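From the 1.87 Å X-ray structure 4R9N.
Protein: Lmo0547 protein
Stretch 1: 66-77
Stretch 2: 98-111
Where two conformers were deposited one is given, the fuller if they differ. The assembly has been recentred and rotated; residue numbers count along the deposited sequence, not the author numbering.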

ATOM      1  N   PHE A  66       5.613   9.683   0.194  1.00 16.19           N
ATOM      2  CA  PHE A  66       6.845   8.871   0.139  1.00 16.81           C
ATOM      3  C   PHE A  66       7.601   9.150  -1.126  1.00 15.68           C
ATOM      4  O   PHE A  66       8.808   9.396  -1.127  1.00 16.39           O
ATOM      5  N   ALA A  67       6.903   9.068  -2.236  1.00 14.89           N
ATOM      6  CA  ALA A  67       7.563   9.329  -3.532  1.00 15.93           C
ATOM      7  C   ALA A  67       8.111  10.748  -3.682  1.00 17.38           C
ATOM      8  O   ALA A  67       9.165  10.945  -4.225  1.00 19.25           O
ATOM      9  N   ASN A  68       7.422  11.750  -3.156  1.00 18.54           N
ATOM     10  CA  ASN A  68       7.877  13.099  -3.250  1.00 21.79           C
ATOM     11  C   ASN A  68       9.165  13.240  -2.444  1.00 21.66           C
ATOM     12  O   ASN A  68      10.041  14.038  -2.836  1.00 20.53           O
ATOM     13  N   GLU A  69       9.237  12.517  -1.306  1.00 19.53           N
ATOM     14  CA  GLU A  69      10.400  12.631  -0.413  1.00 19.77           C
ATOM     15  C   GLU A  69      11.590  11.772  -0.860  1.00 19.15           C
ATOM     16  O   GLU A  69      12.708  11.878  -0.315  1.00 19.47           O
ATOM     17  N   PHE A  70      11.367  10.885  -1.811  1.00 17.97           N
ATOM     18  CA  PHE A  70      12.362   9.920  -2.218  1.00 17.35           C
ATOM     19  C   PHE A  70      13.602  10.584  -2.820  1.00 20.23           C
ATOM     20  O   PHE A  70      13.494  11.602  -3.554  1.00 20.66           O
ATOM     21  N   PRO A  71      14.792  10.052  -2.503  1.00 22.51           N
ATOM     22  CA  PRO A  71      16.023  10.717  -2.939  1.00 24.48           C
ATOM     23  C   PRO A  71      16.353  10.447  -4.401  1.00 25.95           C
ATOM     24  O   PRO A  71      15.728   9.582  -5.065  1.00 24.87           O
ATOM     25  N   PHE A  72      17.328  11.194  -4.932  1.00 23.36           N
ATOM     26  CA  PHE A  72      17.721  11.022  -6.331  1.00 26.87           C
ATOM     27  C   PHE A  72      18.942  10.145  -6.497  1.00 31.52           C
ATOM     28  O   PHE A  72      19.935  10.542  -7.058  1.00 41.04           O
ATOM     29  N   ILE A  73      18.869   8.932  -6.046  1.00 30.60           N
ATOM     30  CA  ILE A  73      19.980   8.025  -6.110  1.00 31.14           C
ATOM     31  C   ILE A  73      19.780   7.071  -7.256  1.00 29.90           C
ATOM     32  O   ILE A  73      18.785   6.336  -7.306  1.00 29.99           O
ATOM     33  N   PRO A  74      20.755   7.004  -8.160  1.00 30.17           N
ATOM     34  CA  PRO A  74      20.501   6.127  -9.295  1.00 30.32           C
ATOM     35  C   PRO A  74      20.456   4.650  -8.894  1.00 30.11           C
ATOM     36  O   PRO A  74      21.190   4.221  -7.975  1.00 26.20           O
ATOM     37  N   HIS A  75      19.583   3.891  -9.559  1.00 26.98           N
ATOM     38  CA  HIS A  75      19.510   2.416  -9.460  1.00 26.35           C
ATOM     39  C   HIS A  75      19.047   1.943 -10.811  1.00 29.24           C
ATOM     40  O   HIS A  75      17.899   1.502 -11.012  1.00 24.15           O
ATOM     41  N   LYS A  76      19.921   2.087 -11.789  1.00 28.34           N
ATOM     42  CA  LYS A  76      19.462   1.957 -13.187  1.00 32.18           C
ATOM     43  C   LYS A  76      18.927   0.573 -13.577  1.00 29.69           C
ATOM     44  O   LYS A  76      18.065   0.473 -14.473  1.00 28.97           O
ATOM     45  N   ASP A  77      19.348  -0.486 -12.881  1.00 27.93           N
ATOM     46  CA  ASP A  77      18.836  -1.819 -13.162  1.00 28.81           C
ATOM     47  C   ASP A  77      17.466  -2.181 -12.522  1.00 25.28           C
ATOM     48  O   ASP A  77      16.950  -3.225 -12.773  1.00 26.42           O
ATOM     49  N   GLN A  98       1.628   7.232 -12.216  1.00 22.50           N
ATOM     50  CA  GLN A  98       2.339   8.471 -12.083  1.00 24.63           C
ATOM     51  C   GLN A  98       3.370   8.391 -10.941  1.00 21.86           C
ATOM     52  O   GLN A  98       4.485   8.910 -11.089  1.00 19.67           O
ATOM     53  N   ILE A  99       3.001   7.742  -9.817  1.00 18.30           N
ATOM     54  CA  ILE A  99       3.960   7.527  -8.741  1.00 18.56           C
ATOM     55  C   ILE A  99       5.204   6.714  -9.219  1.00 18.57           C
ATOM     56  O   ILE A  99       6.371   7.038  -8.941  1.00 17.33           O
ATOM     57  N   CYS A 100       4.912   5.625  -9.928  1.00 18.47           N
ATOM     58  CA  CYS A 100       5.952   4.756 -10.458  0.70 17.29           C
ATOM     59  C   CYS A 100       6.858   5.516 -11.409  1.00 18.90           C
ATOM     60  O   CYS A 100       8.091   5.324 -11.385  1.00 19.12           O
ATOM     61  N   TYR A 101       6.276   6.323 -12.275  1.00 20.09           N
ATOM     62  CA  TYR A 101       7.055   7.114 -13.209  1.00 22.51           C
ATOM     63  C   TYR A 101       7.964   8.104 -12.445  1.00 21.40           C
ATOM     64  O   TYR A 101       9.145   8.240 -12.759  1.00 20.33           O
ATOM     65  N   ASP A 102       7.408   8.812 -11.462  1.00 21.23           N
ATOM     66  CA  ASP A 102       8.190   9.749 -10.704  1.00 22.88           C
ATOM     67  C   ASP A 102       9.369   9.065  -9.977  1.00 21.92           C
ATOM     68  O   ASP A 102      10.487   9.668  -9.895  1.00 21.58           O
ATOM     69  N   LEU A 103       9.142   7.883  -9.380  1.00 19.60           N
ATOM     70  CA  LEU A 103      10.241   7.112  -8.791  1.00 20.42           C
ATOM     71  C   LEU A 103      11.260   6.675  -9.867  1.00 20.93           C
ATOM     72  O   LEU A 103      12.482   6.742  -9.636  1.00 21.49           O
ATOM     73  N   LYS A 104      10.783   6.352 -11.057  1.00 20.53           N
ATOM     74  CA  LYS A 104      11.677   5.906 -12.136  1.00 22.69           C
ATOM     75  C   LYS A 104      12.604   7.043 -12.541  1.00 24.08           C
ATOM     76  O   LYS A 104      13.798   6.829 -12.855  1.00 23.43           O
ATOM     77  N   LYS A 105      12.041   8.251 -12.613  1.00 23.81           N
ATOM     78  CA  LYS A 105      12.851   9.447 -12.957  1.00 26.53           C
ATOM     79  C   LYS A 105      13.940   9.719 -11.892  1.00 25.08           C
ATOM     80  O   LYS A 105      15.103  10.089 -12.240  1.00 24.57           O
ATOM     81  N   LYS A 106      13.581   9.546 -10.611  1.00 21.36           N
ATOM     82  CA  LYS A 106      14.555   9.707  -9.500  1.00 22.26           C
ATOM     83  C   LYS A 106      15.689   8.662  -9.522  1.00 25.60           C
ATOM     84  O   LYS A 106      16.834   8.994  -9.154  1.00 26.45           O
HETATM   85  N   MSE A 107      15.410   7.420  -9.906  1.00 22.62           N
HETATM   86  CA  MSE A 107      16.425   6.328  -9.906  1.00 22.90           C
HETATM   87  C   MSE A 107      17.024   6.034 -11.255  1.00 24.14           C
HETATM   88  O   MSE A 107      17.849   5.095 -11.406  1.00 25.38           O
ATOM     89  N   LYS A 108      16.563   6.764 -12.265  1.00 24.52           N
ATOM     90  CA  LYS A 108      16.921   6.553 -13.672  1.00 28.61           C
ATOM     91  C   LYS A 108      16.829   5.103 -14.098  1.00 27.74           C
ATOM     92  O   LYS A 108      17.726   4.559 -14.746  1.00 26.20           O
ATOM     93  N   CYS A 109      15.718   4.465 -13.745  1.00 26.10           N
ATOM     94  CA  CYS A 109      15.572   2.995 -13.877  1.00 24.55           C
ATOM     95  C   CYS A 109      14.476   2.612 -14.879  1.00 25.55           C
ATOM     96  O   CYS A 109      14.099   3.434 -15.718  1.00 25.62           O
ATOM     97  N   HIS A 110      14.023   1.375 -14.867  1.00 24.54           N
ATOM     98  CA  HIS A 110      12.943   0.930 -15.757  1.00 25.89           C
ATOM     99  C   HIS A 110      11.595   0.982 -14.998  1.00 23.58           C
ATOM    100  O   HIS A 110      11.540   0.936 -13.755  1.00 20.83           O
ATOM    101  N   SER A 111      10.511   1.072 -15.747  1.00 24.24           N
ATOM    102  CA  SER A 111       9.140   1.001 -15.135  1.00 23.63           C
ATOM    103  C   SER A 111       8.192   0.468 -16.148  1.00 23.98           C
ATOM    104  O   SER A 111       8.497   0.514 -17.379  1.00 25.77           O
TER

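This is a mixed contact: an apolar cluster packs between a helix with the loop after it and a second helix, one lysine binds backbone carbonyls of the first stretch, and backbone and water links continue farther along. Ala67 points toward the second stretch, and its CB lies 3.8 Å from Ile99 CG2. Phe70 (chi1 t) also points toward it. Leu103 (m, t) lays CD2 over one face of the Phe70 ring, 3.6 Å from Phe70 CG. Met107, a selenomethionine with chi1 m and chi2 t, brings CE to 3.8 Å from Phe70 CE2.

Lys106 is the most covered residue. Its chain is extended after chi1 (m, then t throughout), so the amine reaches backbone carbonyls of Ala67 and Phe70. Lys106 NZ donates to Ala67 O at 2.9 Å and to Phe70 O at 2.8 Å. Its aliphatic part is used too: Lys106 CG sits over one face of the Phe72 ring (chi1 m), 3.7 Å from Phe72 CE2.

Farther along, His75 N donates to Met107 O at 2.8 Å, nearly straight. His75 CB (chi1 t) packs 4.1 Å from Met107 SE.

Two waters bridge the exposed end. The O atom of water 1 donates to Lys76 O (2.7 Å) and Lys108 O (3.1 Å). The O atom of water 2 joins Asp77 OD1 (2.7 Å) to His110 NE2 (2.8 Å).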

ATOM      1  CB  PHE A  66       6.476   7.402   0.277  1.00 15.99           C
ATOM      2  CG  PHE A  66       7.566   6.440  -0.061  1.00 16.77           C
ATOM      3  CD1 PHE A  66       8.573   6.138   0.851  1.00 18.92           C
ATOM      4  CD2 PHE A  66       7.570   5.803  -1.285  1.00 16.90           C
ATOM      5  CE1 PHE A  66       9.549   5.210   0.531  1.00 18.54           C
ATOM      6  CE2 PHE A  66       8.549   4.897  -1.601  1.00 18.93           C
ATOM      7  CZ  PHE A  66       9.548   4.617  -0.683  1.00 17.44           C
ATOM      8  CB  ALA A  67       6.632   8.951  -4.678  1.00 15.84           C
ATOM      9  CB  ASN A  68       6.791  14.064  -2.662  1.00 21.84           C
ATOM     10  CG  ASN A  68       5.568  14.211  -3.571  1.00 24.11           C
ATOM     11  OD1 ASN A  68       5.543  13.792  -4.722  1.00 25.21           O
ATOM     12  ND2 ASN A  68       4.538  14.795  -3.029  1.00 27.02           N
ATOM     13  CB  GLU A  69      10.022  12.247   1.023  1.00 21.61           C
ATOM     14  CG  GLU A  69       8.980  13.158   1.684  1.00 23.01           C
ATOM     15  CD  GLU A  69       9.546  14.477   2.135  1.00 27.41           C
ATOM     16  OE1 GLU A  69      10.776  14.727   2.043  1.00 30.24           O
ATOM     17  OE2 GLU A  69       8.712  15.273   2.579  1.00 31.58           O
ATOM     18  CB  PHE A  70      11.722   8.919  -3.186  1.00 17.37           C
ATOM     19  CG  PHE A  70      12.444   7.636  -3.265  1.00 16.79           C
ATOM     20  CD1 PHE A  70      12.209   6.656  -2.301  1.00 18.60           C
ATOM     21  CD2 PHE A  70      13.415   7.408  -4.239  1.00 19.13           C
ATOM     22  CE1 PHE A  70      12.918   5.485  -2.321  1.00 18.06           C
ATOM     23  CE2 PHE A  70      14.137   6.236  -4.263  1.00 18.44           C
ATOM     24  CZ  PHE A  70      13.860   5.255  -3.322  1.00 18.23           C
ATOM     25  CB  PRO A  71      17.102  10.109  -2.014  1.00 24.37           C
ATOM     26  CG  PRO A  71      16.602   8.704  -1.844  1.00 24.70           C
ATOM     27  CD  PRO A  71      15.115   8.962  -1.559  1.00 21.84           C
ATOM     28  CB  PHE A  72      17.995  12.382  -6.987  1.00 28.21           C
ATOM     29  CG  PHE A  72      16.784  13.262  -7.037  1.00 29.02           C
ATOM     30  CD1 PHE A  72      16.363  13.911  -5.912  1.00 30.94           C
ATOM     31  CD2 PHE A  72      16.076  13.406  -8.213  1.00 33.35           C
ATOM     32  CE1 PHE A  72      15.240  14.725  -5.961  1.00 34.20           C
ATOM     33  CE2 PHE A  72      14.942  14.189  -8.265  1.00 32.27           C
ATOM     34  CZ  PHE A  72      14.532  14.830  -7.125  1.00 30.93           C
ATOM     35  CB  ILE A  73      20.092   7.184  -4.826  1.00 32.56           C
ATOM     36  CG1 ILE A  73      20.447   8.075  -3.638  1.00 36.45           C
ATOM     37  CG2 ILE A  73      21.236   6.160  -4.970  1.00 33.71           C
ATOM     38  CD1 ILE A  73      20.481   7.337  -2.291  1.00 35.93           C
ATOM     39  CB  PRO A  74      21.696   6.397 -10.205  1.00 33.79           C
ATOM     40  CG  PRO A  74      22.208   7.757  -9.820  1.00 32.68           C
ATOM     41  CD  PRO A  74      21.977   7.829  -8.339  1.00 32.92           C
ATOM     42  CB  HIS A  75      18.541   2.015  -8.337  1.00 26.95           C
ATOM     43  CG  HIS A  75      18.467   0.545  -8.012  1.00 26.72           C
ATOM     44  ND1 HIS A  75      19.130  -0.453  -8.713  1.00 28.38           N
ATOM     45  CD2 HIS A  75      17.780  -0.096  -7.035  1.00 25.25           C
ATOM     46  CE1 HIS A  75      18.832  -1.635  -8.199  1.00 25.94           C
ATOM     47  NE2 HIS A  75      18.012  -1.442  -7.176  1.00 27.07           N
ATOM     48  CB  LYS A  76      20.554   2.427 -14.151  1.00 36.36           C
ATOM     49  CG  LYS A  76      21.724   1.464 -14.173  1.00 42.88           C
ATOM     50  CD  LYS A  76      22.719   1.739 -15.303  1.00 48.79           C
ATOM     51  CE  LYS A  76      23.397   0.434 -15.719  1.00 52.01           C
ATOM     52  NZ  LYS A  76      23.937  -0.314 -14.543  1.00 50.70           N
ATOM     53  CB  ASP A  77      19.871  -2.916 -12.822  1.00 33.86           C
ATOM     54  CG  ASP A  77      21.176  -2.804 -13.673  1.00 42.71           C
ATOM     55  OD1 ASP A  77      21.161  -2.250 -14.795  1.00 45.92           O
ATOM     56  OD2 ASP A  77      22.233  -3.281 -13.205  1.00 54.73           O
ATOM     57  CB  GLN A  98       1.408   9.618 -11.763  1.00 28.23           C
ATOM     58  CG  GLN A  98       2.122  10.967 -11.667  1.00 34.08           C
ATOM     59  CD  GLN A  98       2.603  11.494 -13.015  1.00 42.84           C
ATOM     60  OE1 GLN A  98       1.875  11.442 -14.019  1.00 43.43           O
ATOM     61  NE2 GLN A  98       3.836  11.999 -13.053  1.00 48.24           N
ATOM     62  CB  ILE A  99       3.295   6.879  -7.503  1.00 18.45           C
ATOM     63  CG1 ILE A  99       2.291   7.855  -6.854  1.00 19.82           C
ATOM     64  CG2 ILE A  99       4.338   6.480  -6.485  1.00 21.33           C
ATOM     65  CD1 ILE A  99       1.299   7.154  -5.953  1.00 20.56           C
ATOM     66  CB  CYS A 100       5.399   3.497 -11.152  0.70 17.03           C
ATOM     67  SG  CYS A 100       4.716   2.322  -9.995  0.70 14.61           S
ATOM     68  CB  TYR A 101       6.154   7.847 -14.176  1.00 24.23           C
ATOM     69  CG  TYR A 101       6.966   8.535 -15.263  1.00 30.27           C
ATOM     70  CD1 TYR A 101       7.219   9.887 -15.199  1.00 34.46           C
ATOM     71  CD2 TYR A 101       7.477   7.818 -16.320  1.00 35.23           C
ATOM     72  CE1 TYR A 101       7.991  10.519 -16.157  1.00 39.10           C
ATOM     73  CE2 TYR A 101       8.226   8.451 -17.311  1.00 39.41           C
ATOM     74  CZ  TYR A 101       8.484   9.802 -17.193  1.00 40.37           C
ATOM     75  OH  TYR A 101       9.201  10.492 -18.148  1.00 53.22           O
ATOM     76  CB  ASP A 102       7.341  10.531  -9.716  1.00 25.65           C
ATOM     77  CG  ASP A 102       6.326  11.445 -10.382  1.00 28.66           C
ATOM     78  OD1 ASP A 102       6.485  11.819 -11.575  1.00 29.01           O
ATOM     79  OD2 ASP A 102       5.344  11.813  -9.689  1.00 26.54           O
ATOM     80  CB  LEU A 103       9.730   5.871  -8.036  1.00 19.13           C
ATOM     81  CG  LEU A 103       8.957   6.186  -6.741  1.00 19.24           C
ATOM     82  CD1 LEU A 103       8.245   4.929  -6.256  1.00 19.72           C
ATOM     83  CD2 LEU A 103       9.900   6.765  -5.695  1.00 21.34           C
ATOM     84  CB  LYS A 104      10.854   5.469 -13.336  1.00 27.82           C
ATOM     85  CG  LYS A 104      11.637   5.149 -14.605  1.00 34.71           C
ATOM     86  CD  LYS A 104      11.223   6.008 -15.793  1.00 41.87           C
ATOM     87  CE  LYS A 104      11.664   5.440 -17.146  1.00 49.40           C
ATOM     88  NZ  LYS A 104      10.870   4.242 -17.561  1.00 54.21           N
ATOM     89  CB  LYS A 105      11.969  10.677 -13.043  1.00 30.86           C
ATOM     90  CG  LYS A 105      11.114  10.793 -14.268  1.00 36.70           C
ATOM     91  CD  LYS A 105      10.047  11.847 -14.004  1.00 43.85           C
ATOM     92  CE  LYS A 105      10.436  13.240 -14.469  1.00 46.77           C
ATOM     93  NZ  LYS A 105       9.750  13.575 -15.743  1.00 51.62           N
ATOM     94  CB  LYS A 106      13.871   9.758  -8.122  1.00 20.73           C
ATOM     95  CG  LYS A 106      13.055  11.038  -7.886  1.00 21.86           C
ATOM     96  CD  LYS A 106      12.393  11.123  -6.547  1.00 22.69           C
ATOM     97  CE  LYS A 106      11.717  12.480  -6.367  1.00 24.49           C
ATOM     98  NZ  LYS A 106      11.313  12.717  -4.993  1.00 23.58           N
HETATM   99  CB  MSE A 107      15.843   5.056  -9.278  1.00 23.21           C
HETATM  100  CG  MSE A 107      15.538   5.293  -7.845  1.00 23.11           C
HETATM  101 SE   MSE A 107      15.021   3.631  -6.927  0.65 25.08          SE
HETATM  102  CE  MSE A 107      13.103   3.924  -7.113  1.00 26.94           C
ATOM    103  CB  LYS A 108      18.337   7.100 -13.927  1.00 34.79           C
ATOM    104  CG  LYS A 108      18.470   8.574 -13.663  1.00 37.55           C
ATOM    105  CD  LYS A 108      19.882   9.043 -14.014  1.00 44.43           C
ATOM    106  CE  LYS A 108      20.042  10.551 -13.849  1.00 47.77           C
ATOM    107  NZ  LYS A 108      19.085  11.288 -14.727  1.00 49.77           N
ATOM    108  CB  CYS A 109      15.377   2.408 -12.461  1.00 23.25           C
ATOM    109  SG  CYS A 109      13.797   2.816 -11.716  1.00 22.71           S
ATOM    110  CB  HIS A 110      13.210  -0.474 -16.245  1.00 28.91           C
ATOM    111  CG  HIS A 110      14.607  -0.677 -16.748  1.00 34.96           C
ATOM    112  ND1 HIS A 110      15.039  -0.185 -17.966  1.00 39.16           N
ATOM    113  CD2 HIS A 110      15.667  -1.306 -16.187  1.00 36.07           C
ATOM    114  CE1 HIS A 110      16.312  -0.507 -18.133  1.00 43.53           C
ATOM    115  NE2 HIS A 110      16.716  -1.187 -17.071  1.00 44.12           N
ATOM    116  CB  SER A 111       8.678   2.394 -14.655  1.00 26.26           C
ATOM    117  OG  SER A 111       8.606   3.301 -15.740  1.00 30.53           O
TER
HETATM  118  O   HOH W   1      17.810   2.083 -16.568  1.00 41.96           O
HETATM  119  O   HOH W   2      19.242  -2.243 -16.709  1.00 45.25           O